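Local coordinates for fiber protein 2 (Human adenovirus type 41, PDB 2BZV), which probably forms, as a homotrimer, short spikes at the vertices of the viral capsid and takes part in attaching the virion to its host cell, at residues Asn27-Ile30 and Tyr31-Asp35; Leu42-Gly46 and Ala47-Gly51; Ser153-Pro156 and Gly157-Phe160. One frame throughout, in Å; residues are numbered along the deposited sequence. Where two conformers were deposited one is given.

All three contacts are local turns of one knob domain, the receptor-binding head at the end of the fibre. They follow one another along the chain. Contact 1 lies in the loop between strands 18-20 and 36-45, contact 2 closes the hairpin of strands 36-45 and 48-57, and contact 3 turns the chain between strands 146-153 and 165-170. The centres of contacts 1 and 3 are about 16 Å apart. Contact 2 lies across the chain's centre from both, about 27 Å from contact 1 and about 31 Å from contact 3, centre to centre. Strand 36-45 leads from contact 1 to contact 2, where the hairpin tip meets the two other subunits; contacts 1 and 3 touch neither.

Contact 1. Residues Asn27-Ile30 and Tyr31-Asp35; sequences NCSI and YETQD
Ser29 and Ile30 are each tied by one nearly straight hydrogen bond to the end of the segment Tyr31-Asp35, which curls back beneath them. Tight packing is concentrated at the Asp35 carboxylate. Ile30 N donates to Asp35 OD1 over 2.8 Å, on the syn side of the oxygen and 19° out of the carboxylate plane. The other oxygen is gripped twice: Asp35 OD2 takes a syn bond from Tyr31 N at 2.8 Å and a second from Glu32 N at 3.0 Å, the latter coming from above the plane. With CG set between its own backbone N and carbonyl carbon (chi1 60°), the acid is folded back over the loop, where three successive N-H groups converge on it. These bonds fix the rotation of the carboxylate and would probably favour its ionised form. On the other flank, Ser29 OG accepts Gln34 N at 2.8 Å, and Thr33 CA lies against the same hydroxyl.

The curl belongs to the loop that leads from strand 18-20 into strand 36-45 of the knob. At its base Asn27 and Cys28 both face Ala36, forming a classic beta bulge, and Asn27 OD1 accepts the backbone N of Leu38.

The outer side is looser. Tyr31, exposed overall, turns its CB away from Asn27-Ile30, and its side chain rests on Leu62, Met65 and Leu70. Ile30 CG2 sits over one face of the ring, 4.0 Å from the centroid and 8° off the normal, a CH-pi contact between two neighbouring residues; Ile30 rests on Leu70 of strand 69-76 as well. Glu32 and Thr33, at the exposed bend, have CB pointing away from Asn27-Ile30; a weak, long ion pair joins Glu32 OE2 to Lys59 NZ.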
ATOM      1  N   ASN A  27     -21.838   9.116  11.579  1.00 11.48           N
ATOM      2  CA  ASN A  27     -21.508  10.268  10.755  1.00 10.63           C
ATOM      3  C   ASN A  27     -21.839  10.035   9.293  1.00 10.37           C
ATOM      4  O   ASN A  27     -21.339  10.765   8.431  1.00 10.89           O
ATOM      5  CB  ASN A  27     -20.021  10.623  10.907  1.00 10.35           C
ATOM      6  CG  ASN A  27     -19.113   9.543  10.331  1.00  9.67           C
ATOM      7  OD1 ASN A  27     -19.532   8.387  10.190  1.00 10.89           O
ATOM      8  ND2 ASN A  27     -17.872   9.910  10.011  1.00  9.81           N
ATOM      9  N   CYS A  28     -22.686   9.050   9.005  1.00 10.71           N
ATOM     10  CA  CYS A  28     -22.967   8.709   7.625  1.00 11.15           C
ATOM     11  C   CYS A  28     -24.432   8.295   7.534  1.00 11.23           C
ATOM     12  O   CYS A  28     -24.952   7.652   8.438  1.00 12.01           O
ATOM     13  CB  CYS A  28     -22.020   7.582   7.190  1.00 11.50           C
ATOM     14  SG  CYS A  28     -22.101   7.124   5.451  1.00 13.23           S
ATOM     15  N   SER A  29     -25.083   8.676   6.437  1.00 11.37           N
ATOM     16  CA  SER A  29     -26.511   8.436   6.234  1.00 12.05           C
ATOM     17  C   SER A  29     -26.736   7.696   4.923  1.00 11.83           C
ATOM     18  O   SER A  29     -26.646   8.302   3.853  1.00 13.29           O
ATOM     19  CB  SER A  29     -27.244   9.781   6.201  1.00 12.94           C
ATOM     20  OG  SER A  29     -27.065  10.475   7.430  1.00 14.66           O
ATOM     21  N   ILE A  30     -26.998   6.397   5.005  1.00 12.01           N
ATOM     22  CA  ILE A  30     -27.168   5.573   3.799  1.00 12.26           C
ATOM     23  C   ILE A  30     -28.648   5.428   3.453  1.00 12.51           C
ATOM     24  O   ILE A  30     -29.047   5.778   2.344  1.00 12.87           O
ATOM     25  CB  ILE A  30     -26.524   4.185   3.983  1.00 12.65           C
ATOM     26  CG1 ILE A  30     -25.026   4.305   4.298  1.00 13.61           C
ATOM     27  CG2 ILE A  30     -26.780   3.331   2.744  1.00 12.94           C
ATOM     28  CD1 ILE A  30     -24.205   4.927   3.172  1.00 16.04           C
ATOM     29  N   TYR A  31     -29.444   4.929   4.395  1.00 13.34           N
ATOM     30  CA  TYR A  31     -30.895   4.758   4.178  1.00 14.28           C
ATOM     31  C   TYR A  31     -31.698   5.714   5.037  1.00 15.07           C
ATOM     32  O   TYR A  31     -32.800   6.100   4.661  1.00 17.30           O
ATOM     33  CB  TYR A  31     -31.333   3.348   4.540  1.00 14.72           C
ATOM     34  CG  TYR A  31     -30.692   2.229   3.772  1.00 14.65           C
ATOM     35  CD1 TYR A  31     -30.664   2.221   2.378  1.00 14.87           C
ATOM     36  CD2 TYR A  31     -30.163   1.141   4.447  1.00 16.20           C
ATOM     37  CE1 TYR A  31     -30.089   1.165   1.686  1.00 15.09           C
ATOM     38  CE2 TYR A  31     -29.586   0.085   3.769  1.00 17.44           C
ATOM     39  CZ  TYR A  31     -29.547   0.097   2.389  1.00 16.29           C
ATOM     40  OH  TYR A  31     -28.973  -0.963   1.719  1.00 18.70           O
ATOM     41  N   GLU A  32     -31.176   6.050   6.208  1.00 15.88           N
ATOM     42  CA  GLU A  32     -31.808   7.024   7.096  1.00 17.59           C
ATOM     43  C   GLU A  32     -30.716   7.831   7.763  1.00 17.03           C
ATOM     44  O   GLU A  32     -29.530   7.496   7.665  1.00 16.33           O
ATOM     45  CB  GLU A  32     -32.704   6.364   8.139  1.00 18.91           C
ATOM     46  CG  GLU A  32     -31.990   5.435   9.097  1.00 22.38           C
ATOM     47  CD  GLU A  32     -32.944   4.800  10.100  1.00 26.59           C
ATOM     48  OE1 GLU A  32     -33.596   3.785   9.773  1.00 28.91           O
ATOM     49  OE2 GLU A  32     -33.045   5.308  11.242  1.00 29.69           O
ATOM     50  N   THR A  33     -31.096   8.909   8.426  1.00 17.80           N
ATOM     51  CA  THR A  33     -30.135   9.824   9.018  0.50 17.22           C
ATOM     52  C   THR A  33     -29.229   9.134  10.031  1.00 17.05           C
ATOM     53  O   THR A  33     -29.721   8.495  10.960  1.00 17.51           O
ATOM     54  CB  THR A  33     -30.871  10.968   9.738  0.50 17.22           C
ATOM     55  OG1 THR A  33     -31.800  11.580   8.835  0.50 18.92           O
ATOM     56  CG2 THR A  33     -29.872  12.007  10.233  0.50 17.14           C
ATOM     57  N   GLN A  34     -27.917   9.274   9.855  1.00 15.96           N
ATOM     58  CA  GLN A  34     -26.933   8.810  10.830  1.00 16.93           C
ATOM     59  C   GLN A  34     -27.115   7.341  11.191  1.00 14.94           C
ATOM     60  O   GLN A  34     -27.128   6.961  12.354  1.00 15.74           O
ATOM     61  CB  GLN A  34     -26.957   9.724  12.061  1.00 18.75           C
ATOM     62  CG  GLN A  34     -26.412  11.108  11.704  1.00 25.36           C
ATOM     63  CD  GLN A  34     -26.253  11.999  12.912  1.00 33.26           C
ATOM     64  OE1 GLN A  34     -26.933  11.816  13.920  1.00 36.53           O
ATOM     65  NE2 GLN A  34     -25.353  12.970  12.829  1.00 38.24           N
ATOM     66  N   ASP A  35     -27.208   6.507  10.158  1.00 13.78           N
ATOM     67  CA  ASP A  35     -27.384   5.080  10.344  1.00 13.34           C
ATOM     68  C   ASP A  35     -26.082   4.305  10.221  1.00 12.45           C
ATOM     69  O   ASP A  35     -26.094   3.082  10.378  1.00 13.08           O
ATOM     70  CB  ASP A  35     -28.446   4.516   9.383  1.00 13.72           C
ATOM     71  CG  ASP A  35     -28.117   4.724   7.910  1.00 13.41           C
ATOM     72  OD1 ASP A  35     -27.066   5.319   7.580  1.00 13.23           O
ATOM     73  OD2 ASP A  35     -28.936   4.269   7.059  1.00 13.84           O
TER

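Contact 2. Residues Leu42-Gly46 and Ala47-Gly51; sequences LTKNG and AHVLG
Leu42 and Val49 meet obliquely on one face of the antiparallel hairpin of strands 36-45 and 48-57, part of a larger sheet, with Leu42 CB 3.8 Å from Val49 CG1. Val49 spreads its two branches along the opposite strand: CG1 (chi1 159°) reaches back to Leu42, while CG2 comes within 3.8 Å of Lys44 CA. On the other face Thr43 and Leu50 run side by side and point the same way, Thr43 OG1 lying 3.8 Å from Leu50 CB. Their backbones form a hydrogen-bonded pair, as do those of Asn45 and His48, where Asn45 N meets His48 O almost head-on at 2.8 Å.

The chain reverses in a type II' beta turn from Asn45 to His48, with Gly46 taking the positive phi of its second position. Lys44 runs extended on the Val49 face until a bend at chi4 (67°) brings NZ back to Gly46 O, 2.8 Å away and above the carbonyl plane. Lys44 NZ also hydrogen-bonds to Thr106 O.

The Thr43 and His48 side chains point to the trimer interface. His48 ND1 is hydrogen-bonded to Thr43 OG1 of the second subunit and His48 NE2 to Thr52 OG1 of that subunit; Thr43 OG1 makes the matching hydrogen bond with His48 ND1 of the third subunit. Both ring nitrogens being engaged fixes the imidazole's orientation, and the hairpin tip thereby links each subunit to both its neighbours through polar bonds.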
ATOM      1  N   LEU A  42      -7.122   9.199   4.388  1.00  6.41           N
ATOM      2  CA  LEU A  42      -6.274   9.424   3.216  1.00  6.31           C
ATOM      3  C   LEU A  42      -4.960  10.011   3.675  1.00  6.07           C
ATOM      4  O   LEU A  42      -4.965  11.031   4.364  1.00  6.81           O
ATOM      5  CB  LEU A  42      -6.941  10.430   2.260  1.00  6.53           C
ATOM      6  CG  LEU A  42      -8.352  10.085   1.771  1.00  7.20           C
ATOM      7  CD1 LEU A  42      -8.868  11.195   0.863  1.00  8.53           C
ATOM      8  CD2 LEU A  42      -8.382   8.739   1.066  1.00  8.49           C
ATOM      9  N   THR A  43      -3.846   9.416   3.248  1.00  6.08           N
ATOM     10  CA  THR A  43      -2.540  10.018   3.535  1.00  6.31           C
ATOM     11  C   THR A  43      -1.791  10.200   2.219  1.00  6.29           C
ATOM     12  O   THR A  43      -1.701   9.297   1.385  1.00  7.06           O
ATOM     13  CB  THR A  43      -1.706   9.215   4.559  1.00  6.60           C
ATOM     14  OG1 THR A  43      -1.475   7.891   4.073  1.00  6.90           O
ATOM     15  CG2 THR A  43      -2.440   9.152   5.881  1.00  7.12           C
ATOM     16  N   LYS A  44      -1.268  11.413   2.034  1.00  6.97           N
ATOM     17  CA  LYS A  44      -0.606  11.806   0.794  1.00  7.15           C
ATOM     18  C   LYS A  44       0.906  11.660   0.935  1.00  7.40           C
ATOM     19  O   LYS A  44       1.504  12.185   1.880  1.00  8.27           O
ATOM     20  CB  LYS A  44      -0.948  13.261   0.466  1.00  7.78           C
ATOM     21  CG  LYS A  44      -0.281  13.751  -0.808  1.00  8.10           C
ATOM     22  CD  LYS A  44      -0.628  15.205  -1.093  1.00  8.97           C
ATOM     23  CE  LYS A  44       0.121  15.747  -2.298  1.00  9.64           C
ATOM     24  NZ  LYS A  44      -0.310  15.093  -3.562  1.00  8.75           N
ATOM     25  N   ASN A  45       1.507  10.950  -0.022  1.00  8.53           N
ATOM     26  CA  ASN A  45       2.963  10.779  -0.135  1.00 10.60           C
ATOM     27  C   ASN A  45       3.297  11.168  -1.562  1.00  9.33           C
ATOM     28  O   ASN A  45       3.193  10.324  -2.452  1.00  9.09           O
ATOM     29  CB  ASN A  45       3.312   9.280   0.119  1.00 12.64           C
ATOM     30  CG  ASN A  45       4.752   8.824  -0.174  1.00 13.58           C
ATOM     31  OD1 ASN A  45       5.670   9.557   0.182  1.00 16.35           O
ATOM     32  ND2 ASN A  45       4.974   7.605  -0.713  1.00 15.11           N
ATOM     33  N   GLY A  46       3.651  12.431  -1.810  1.00  9.32           N
ATOM     34  CA  GLY A  46       3.868  12.887  -3.182  1.00  9.09           C
ATOM     35  C   GLY A  46       2.618  12.671  -4.012  1.00  8.35           C
ATOM     36  O   GLY A  46       1.508  12.989  -3.563  1.00  8.95           O
ATOM     37  N   ALA A  47       2.774  12.077  -5.193  1.00  7.82           N
ATOM     38  CA  ALA A  47       1.654  11.887  -6.097  1.00  8.57           C
ATOM     39  C   ALA A  47       0.732  10.743  -5.711  1.00  8.23           C
ATOM     40  O   ALA A  47      -0.278  10.551  -6.388  1.00 10.43           O
ATOM     41  CB  ALA A  47       2.155  11.691  -7.519  1.00  9.75           C
ATOM     42  N   HIS A  48       1.060   9.965  -4.666  1.00  7.66           N
ATOM     43  CA  HIS A  48       0.170   8.897  -4.229  1.00  7.71           C
ATOM     44  C   HIS A  48      -0.597   9.282  -2.980  1.00  7.76           C
ATOM     45  O   HIS A  48      -0.040   9.893  -2.061  1.00  9.62           O
ATOM     46  CB  HIS A  48       0.965   7.645  -3.865  1.00  7.86           C
ATOM     47  CG  HIS A  48       1.287   6.750  -5.035  1.00  7.83           C
ATOM     48  ND1 HIS A  48       2.516   6.151  -5.182  1.00  7.22           N
ATOM     49  CD2 HIS A  48       0.531   6.328  -6.081  1.00 10.30           C
ATOM     50  CE1 HIS A  48       2.501   5.396  -6.282  1.00  8.28           C
ATOM     51  NE2 HIS A  48       1.303   5.484  -6.844  1.00 10.96           N
ATOM     52  N   VAL A  49      -1.850   8.845  -2.922  1.00  7.22           N
ATOM     53  CA  VAL A  49      -2.562   8.748  -1.656  1.00  7.28           C
ATOM     54  C   VAL A  49      -2.811   7.271  -1.351  1.00  7.19           C
ATOM     55  O   VAL A  49      -3.170   6.488  -2.232  1.00  7.96           O
ATOM     56  CB  VAL A  49      -3.887   9.526  -1.672  1.00  7.29           C
ATOM     57  CG1 VAL A  49      -4.850   9.036  -0.590  1.00  7.64           C
ATOM     58  CG2 VAL A  49      -3.608  11.005  -1.476  1.00  8.52           C
ATOM     59  N   LEU A  50      -2.558   6.928  -0.100  1.00  7.25           N
ATOM     60  CA  LEU A  50      -2.927   5.655   0.484  1.00  7.92           C
ATOM     61  C   LEU A  50      -4.212   5.866   1.283  1.00  6.98           C
ATOM     62  O   LEU A  50      -4.263   6.742   2.144  1.00  7.27           O
ATOM     63  CB  LEU A  50      -1.811   5.202   1.417  1.00  9.50           C
ATOM     64  CG  LEU A  50      -1.881   3.830   2.019  1.00 12.39           C
ATOM     65  CD1 LEU A  50      -1.928   2.744   0.941  1.00 14.57           C
ATOM     66  CD2 LEU A  50      -0.638   3.622   2.894  1.00 15.89           C
ATOM     67  N   GLY A  51      -5.239   5.080   0.981  1.00  7.30           N
ATOM     68  CA  GLY A  51      -6.528   5.201   1.636  1.00  7.44           C
ATOM     69  C   GLY A  51      -6.926   3.941   2.367  1.00  7.82           C
ATOM     70  O   GLY A  51      -6.707   2.826   1.871  1.00  9.34           O
TER

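Contact 3. Residues Ser153-Pro156 and Gly157-Phe160; sequences SAEP and GKPF
Glu155 and Lys158 hold the two arms of an exposed reversal together through their backbones and lay their side chains obliquely against each other. The backbone part is one hydrogen bond, from Lys158 N to Glu155 O, 3.1 Å long and bent to 152° at the hydrogen.

Water adds two bridges. One molecule accepts Glu155 N at 3.0 Å and donates weakly to Pro159 O, so it sits between the arms behind the reversal. A second donates to Pro156 O at 2.9 Å and accepts from Lys158 NZ at 3.2 Å, tying the lysine's end back to the bend.

These bonds frame a type II beta turn from Glu155 to Lys158, with Pro156 in the second position and Gly157 in the third, where its phi is 90°. It reverses the chain in the loop that follows strand 146-153 and precedes strand 165-170 of the knob. Gly157 and Lys158 also make backbone hydrogen bonds with Met65.

The charged side chains meet mostly through the methylenes of the lysine. Glu155 CG lies anti to its backbone N (chi1 -173°) and the chain beyond is extended; the kinked Lys158 chain passes obliquely by the carboxylate, with Lys158 CE 3.2 Å from Glu155 OE1. Lys158 NZ stays 4.2 Å from Glu155 OE1, beyond a salt bridge, so any attraction between the charges is probably modest in this solvent-facing setting.

An apolar contact lies at the open end of the loop. Phe160 swings its ring beneath the first arm, where Ala154 CB approaches Phe160 CD1 obliquely at 3.9 Å. At the ring's edge, near its plane, Phe160 CE1 faces Ser153 O across 3.8 Å. Met65 packs against both Ala154 and Phe160, and Phe160 is bound through its backbone to Gly57.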
ATOM      1  N   SER A 153     -20.116  -5.340  -1.790  1.00 13.30           N
ATOM      2  CA  SER A 153     -21.187  -6.328  -1.719  1.00 14.92           C
ATOM      3  C   SER A 153     -21.724  -6.403  -0.291  1.00 14.85           C
ATOM      4  O   SER A 153     -21.093  -5.925   0.666  1.00 15.32           O
ATOM      5  CB  SER A 153     -20.717  -7.702  -2.191  1.00 16.20           C
ATOM      6  OG  SER A 153     -19.608  -8.133  -1.432  1.00 19.13           O
ATOM      7  N   ALA A 154     -22.910  -6.991  -0.159  1.00 15.40           N
ATOM      8  CA  ALA A 154     -23.570  -7.154   1.131  1.00 16.12           C
ATOM      9  C   ALA A 154     -24.303  -8.480   1.142  1.00 17.09           C
ATOM     10  O   ALA A 154     -24.696  -8.982   0.089  1.00 18.14           O
ATOM     11  CB  ALA A 154     -24.541  -6.024   1.407  1.00 16.53           C
ATOM     12  N   GLU A 155     -24.480  -9.049   2.330  1.00 18.80           N
ATOM     13  CA  GLU A 155     -25.153 -10.330   2.468  1.00 21.16           C
ATOM     14  C   GLU A 155     -26.574 -10.087   2.967  1.00 20.43           C
ATOM     15  O   GLU A 155     -26.762  -9.643   4.095  1.00 19.74           O
ATOM     16  CB  GLU A 155     -24.377 -11.213   3.441  1.00 23.55           C
ATOM     17  CG  GLU A 155     -24.917 -12.612   3.501  1.00 29.45           C
ATOM     18  CD  GLU A 155     -24.121 -13.537   4.401  1.00 33.75           C
ATOM     19  OE1 GLU A 155     -24.606 -14.665   4.610  1.00 36.56           O
ATOM     20  OE2 GLU A 155     -23.035 -13.136   4.880  1.00 35.90           O
ATOM     21  N   PRO A 156     -27.595 -10.344   2.130  1.00 20.90           N
ATOM     22  CA  PRO A 156     -28.948 -10.163   2.638  1.00 21.29           C
ATOM     23  C   PRO A 156     -29.225 -10.941   3.919  1.00 21.81           C
ATOM     24  O   PRO A 156     -28.774 -12.073   4.102  1.00 22.15           O
ATOM     25  CB  PRO A 156     -29.835 -10.674   1.500  1.00 22.04           C
ATOM     26  CG  PRO A 156     -29.013 -10.415   0.288  1.00 22.36           C
ATOM     27  CD  PRO A 156     -27.600 -10.748   0.713  1.00 21.35           C
ATOM     28  N   GLY A 157     -29.943 -10.277   4.818  1.00 22.20           N
ATOM     29  CA  GLY A 157     -30.303 -10.841   6.102  1.00 22.39           C
ATOM     30  C   GLY A 157     -29.301 -10.563   7.203  1.00 22.03           C
ATOM     31  O   GLY A 157     -29.588 -10.857   8.368  1.00 23.28           O
ATOM     32  N   LYS A 158     -28.146  -9.995   6.851  1.00 20.50           N
ATOM     33  CA  LYS A 158     -27.108  -9.764   7.847  1.00 20.30           C
ATOM     34  C   LYS A 158     -26.788  -8.286   7.976  1.00 18.40           C
ATOM     35  O   LYS A 158     -27.111  -7.504   7.080  1.00 17.78           O
ATOM     36  CB  LYS A 158     -25.841 -10.519   7.461  1.00 21.87           C
ATOM     37  CG  LYS A 158     -26.120 -11.997   7.219  1.00 27.65           C
ATOM     38  CD  LYS A 158     -25.092 -12.872   7.893  1.00 36.48           C
ATOM     39  CE  LYS A 158     -25.369 -14.346   7.659  1.00 40.60           C
ATOM     40  NZ  LYS A 158     -26.674 -14.753   8.255  1.00 46.06           N
ATOM     41  N   PRO A 159     -26.145  -7.893   9.081  1.00 18.00           N
ATOM     42  CA  PRO A 159     -25.715  -6.505   9.184  1.00 17.68           C
ATOM     43  C   PRO A 159     -24.659  -6.154   8.135  1.00 16.53           C
ATOM     44  O   PRO A 159     -23.860  -7.002   7.735  1.00 17.70           O
ATOM     45  CB  PRO A 159     -25.087  -6.421  10.580  1.00 18.51           C
ATOM     46  CG  PRO A 159     -25.435  -7.675  11.267  1.00 20.16           C
ATOM     47  CD  PRO A 159     -25.815  -8.697  10.266  1.00 18.63           C
ATOM     48  N   PHE A 160     -24.673  -4.904   7.707  1.00 15.34           N
ATOM     49  CA  PHE A 160     -23.687  -4.392   6.773  1.00 14.30           C
ATOM     50  C   PHE A 160     -22.452  -3.932   7.542  1.00 14.22           C
ATOM     51  O   PHE A 160     -22.489  -2.946   8.282  1.00 14.75           O
ATOM     52  CB  PHE A 160     -24.276  -3.227   5.977  1.00 14.42           C
ATOM     53  CG  PHE A 160     -23.321  -2.693   4.938  1.00 13.61           C
ATOM     54  CD1 PHE A 160     -22.984  -3.467   3.842  1.00 13.85           C
ATOM     55  CD2 PHE A 160     -22.750  -1.433   5.073  1.00 14.33           C
ATOM     56  CE1 PHE A 160     -22.106  -2.987   2.878  1.00 14.43           C
ATOM     57  CE2 PHE A 160     -21.874  -0.945   4.114  1.00 14.23           C
ATOM     58  CZ  PHE A 160     -21.544  -1.727   3.022  1.00 14.31           C
TER
HETATM   59  O   HOH W   1     -24.676  -7.446   4.850  1.00 24.96           O
HETATM   60  O   HOH W   2     -28.856 -14.217   6.040  1.00 36.33           O